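Local coordinates for 190aa long hypothetical protein (Pyrococcus horikoshii, PDB 2DDZ) that is of unknown function but belongs to the DUF366 family of the class II tRNA synthetase clan, and assembles as a hexamer, at residues E[65-70]-E[138-143]. Sequence-based numbering, arbitrary orientation.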
ATOM      1  N   GLY E  65       0.442  13.890 -34.886  1.00 44.66           N
ATOM      2  CA  GLY E  65       0.432  12.908 -35.953  1.00 41.03           C
ATOM      3  C   GLY E  65      -0.954  13.001 -36.543  1.00 47.87           C
ATOM      4  O   GLY E  65      -1.884  13.412 -35.843  1.00 49.38           O
ATOM      5  N   ASP E  66      -1.114  12.655 -37.816  1.00 42.69           N
ATOM      6  CA  ASP E  66      -2.440  12.723 -38.418  1.00 49.61           C
ATOM      7  C   ASP E  66      -3.136  11.372 -38.407  1.00 43.21           C
ATOM      8  O   ASP E  66      -4.358  11.297 -38.499  1.00 50.53           O
ATOM      9  CB  ASP E  66      -2.364  13.252 -39.857  1.00 57.67           C
ATOM     10  CG  ASP E  66      -1.981  14.728 -39.924  1.00 68.93           C
ATOM     11  OD1 ASP E  66      -2.597  15.551 -39.203  1.00 61.28           O
ATOM     12  OD2 ASP E  66      -1.067  15.065 -40.707  1.00 70.87           O
ATOM     13  N   ASP E  67      -2.356  10.304 -38.282  1.00 37.75           N
ATOM     14  CA  ASP E  67      -2.919   8.964 -38.286  1.00 40.06           C
ATOM     15  C   ASP E  67      -2.106   8.030 -37.391  1.00 41.32           C
ATOM     16  O   ASP E  67      -0.965   7.683 -37.708  1.00 33.13           O
ATOM     17  CB  ASP E  67      -2.947   8.446 -39.720  1.00 40.70           C
ATOM     18  CG  ASP E  67      -3.845   7.255 -39.884  1.00 50.89           C
ATOM     19  OD1 ASP E  67      -4.932   7.250 -39.263  1.00 56.90           O
ATOM     20  OD2 ASP E  67      -3.475   6.336 -40.644  1.00 55.76           O
ATOM     21  N   MET E  68      -2.718   7.596 -36.293  1.00 41.26           N
ATOM     22  CA  MET E  68      -2.035   6.742 -35.321  1.00 41.85           C
ATOM     23  C   MET E  68      -2.976   5.700 -34.717  1.00 39.99           C
ATOM     24  O   MET E  68      -4.186   5.926 -34.613  1.00 36.55           O
ATOM     25  CB  MET E  68      -1.474   7.654 -34.208  1.00 35.74           C
ATOM     26  CG  MET E  68      -0.501   7.052 -33.183  1.00 51.32           C
ATOM     27  SD  MET E  68       0.024   8.262 -31.916  1.00 28.31           S
ATOM     28  CE  MET E  68       1.308   8.915 -32.685  1.00 28.52           C
ATOM     29  N   VAL E  69      -2.419   4.548 -34.347  1.00 41.21           N
ATOM     30  CA  VAL E  69      -3.177   3.489 -33.677  1.00 43.05           C
ATOM     31  C   VAL E  69      -2.933   3.739 -32.175  1.00 47.98           C
ATOM     32  O   VAL E  69      -1.783   3.734 -31.716  1.00 41.80           O
ATOM     33  CB  VAL E  69      -2.658   2.072 -34.045  1.00 46.80           C
ATOM     34  CG1 VAL E  69      -3.315   1.029 -33.149  1.00 48.02           C
ATOM     35  CG2 VAL E  69      -2.973   1.756 -35.503  1.00 46.47           C
ATOM     36  N   HIS E  70      -4.005   3.968 -31.423  1.00 42.86           N
ATOM     37  CA  HIS E  70      -3.893   4.255 -29.992  1.00 43.48           C
ATOM     38  C   HIS E  70      -4.306   3.100 -29.095  1.00 43.97           C
ATOM     39  O   HIS E  70      -5.268   2.376 -29.391  1.00 37.89           O
ATOM     40  CB  HIS E  70      -4.761   5.469 -29.632  1.00 45.85           C
ATOM     41  CG  HIS E  70      -4.399   6.718 -30.373  1.00 50.48           C
ATOM     42  ND1 HIS E  70      -3.301   7.488 -30.047  1.00 46.23           N
ATOM     43  CD2 HIS E  70      -4.986   7.330 -31.431  1.00 46.28           C
ATOM     44  CE1 HIS E  70      -3.227   8.518 -30.870  1.00 52.09           C
ATOM     45  NE2 HIS E  70      -4.239   8.446 -31.720  1.00 50.36           N
ATOM     46  N   LEU E 138       1.068   4.140 -32.155  1.00 39.09           N
ATOM     47  CA  LEU E 138       1.932   3.698 -33.242  1.00 40.42           C
ATOM     48  C   LEU E 138       1.552   4.485 -34.483  1.00 39.47           C
ATOM     49  O   LEU E 138       0.380   4.508 -34.871  1.00 36.09           O
ATOM     50  CB  LEU E 138       1.757   2.200 -33.514  1.00 27.98           C
ATOM     51  CG  LEU E 138       1.992   1.212 -32.365  1.00 36.13           C
ATOM     52  CD1 LEU E 138       1.828  -0.200 -32.902  1.00 40.32           C
ATOM     53  CD2 LEU E 138       3.394   1.395 -31.767  1.00 26.75           C
ATOM     54  N   ASN E 139       2.536   5.143 -35.094  1.00 45.75           N
ATOM     55  CA  ASN E 139       2.292   5.919 -36.311  1.00 45.48           C
ATOM     56  C   ASN E 139       1.783   4.988 -37.415  1.00 45.90           C
ATOM     57  O   ASN E 139       2.344   3.910 -37.629  1.00 40.75           O
ATOM     58  CB  ASN E 139       3.581   6.574 -36.832  1.00 36.93           C
ATOM     59  CG  ASN E 139       4.172   7.596 -35.875  1.00 42.96           C
ATOM     60  OD1 ASN E 139       3.511   8.550 -35.473  1.00 42.73           O
ATOM     61  ND2 ASN E 139       5.442   7.407 -35.524  1.00 40.09           N
ATOM     62  N   VAL E 140       0.710   5.394 -38.090  1.00 48.96           N
ATOM     63  CA  VAL E 140       0.196   4.627 -39.222  1.00 44.91           C
ATOM     64  C   VAL E 140       0.991   5.229 -40.401  1.00 50.03           C
ATOM     65  O   VAL E 140       1.591   4.506 -41.202  1.00 48.20           O
ATOM     66  CB  VAL E 140      -1.308   4.858 -39.439  1.00 48.45           C
ATOM     67  CG1 VAL E 140      -1.757   4.176 -40.729  1.00 39.11           C
ATOM     68  CG2 VAL E 140      -2.092   4.298 -38.254  1.00 40.92           C
ATOM     69  N   LYS E 141       0.992   6.563 -40.452  1.00 46.20           N
ATOM     70  CA  LYS E 141       1.712   7.351 -41.440  1.00 47.09           C
ATOM     71  C   LYS E 141       2.642   8.277 -40.630  1.00 54.39           C
ATOM     72  O   LYS E 141       2.505   8.390 -39.398  1.00 42.47           O
ATOM     73  CB  LYS E 141       0.762   8.247 -42.256  1.00 54.73           C
ATOM     74  CG  LYS E 141      -0.475   7.571 -42.843  1.00 57.31           C
ATOM     75  CD  LYS E 141      -1.436   8.610 -43.465  1.00 59.74           C
ATOM     76  CE  LYS E 141      -2.813   8.018 -43.781  1.00 49.54           C
ATOM     77  NZ  LYS E 141      -2.722   6.795 -44.629  1.00 60.38           N
ATOM     78  N   THR E 142       3.586   8.939 -41.299  1.00 48.65           N
ATOM     79  CA  THR E 142       4.472   9.860 -40.595  1.00 56.63           C
ATOM     80  C   THR E 142       4.091  11.279 -40.999  1.00 54.82           C
ATOM     81  O   THR E 142       4.868  12.216 -40.837  1.00 61.67           O
ATOM     82  CB  THR E 142       5.943   9.602 -40.949  1.00 61.41           C
ATOM     83  OG1 THR E 142       6.160   9.890 -42.339  1.00 65.12           O
ATOM     84  CG2 THR E 142       6.323   8.146 -40.653  1.00 55.56           C
ATOM     85  N   VAL E 143       2.882  11.416 -41.532  1.00 49.15           N
ATOM     86  CA  VAL E 143       2.369  12.725 -41.933  1.00 49.55           C
ATOM     87  C   VAL E 143       1.863  13.420 -40.671  1.00 46.39           C
ATOM     88  O   VAL E 143       1.351  12.770 -39.760  1.00 55.90           O
ATOM     89  CB  VAL E 143       1.180  12.599 -42.954  1.00 56.59           C
ATOM     90  CG1 VAL E 143       0.506  13.958 -43.160  1.00 56.16           C
ATOM     91  CG2 VAL E 143       1.688  12.082 -44.301  1.00 47.48           C
TER
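Asn139 turns the OD1 end of its side-chain amide to the methyl tip of Met68, with Met68 CE 3.6 Å from Asn139 OD1; the bend at chi3 (-88°) brings CE there. The other end of that amide, ND2, makes a weak hydrogen bond to Ile152 O. The His70 ring has Met68 C over one face, offset toward the rim, and stacks with Phe40.

Between the backbones, Val69 and Leu138 form an antiparallel hydrogen-bonded pair, Val69 N to Leu138 O at 2.8 Å and nearly straight (168° at the hydrogen), Leu138 N to Val69 O at 2.9 Å. Leu138 O also takes a CA-H...O contact from Met68 CA (3.3 Å), with Met68 CG close by. Met68 and Asn139 follow as a non-hydrogen-bonded pair. Past the strand end, Val140 N still reaches Asp67 O (2.9 Å), and Asp66 N bonds to Val143 O (3.1 Å). There Val140 CG2 meets Val69 CG2 at 3.8 Å, the two side chains crossing at about a right angle; helix 161-184 covers Val69, Leu138 and Val140.

Strand 131-139 is thus zipped to strand 68-75 and its exit loop pinned to the corner at Asp66 and Asp67. Asp67 and Lys141 carry opposite charges without a direct salt bridge: in the model Arg41 takes the Asp67 carboxylate, though its OD2 is not firmly placed, and Glu155 takes Lys141 NZ, which would largely balance these charges.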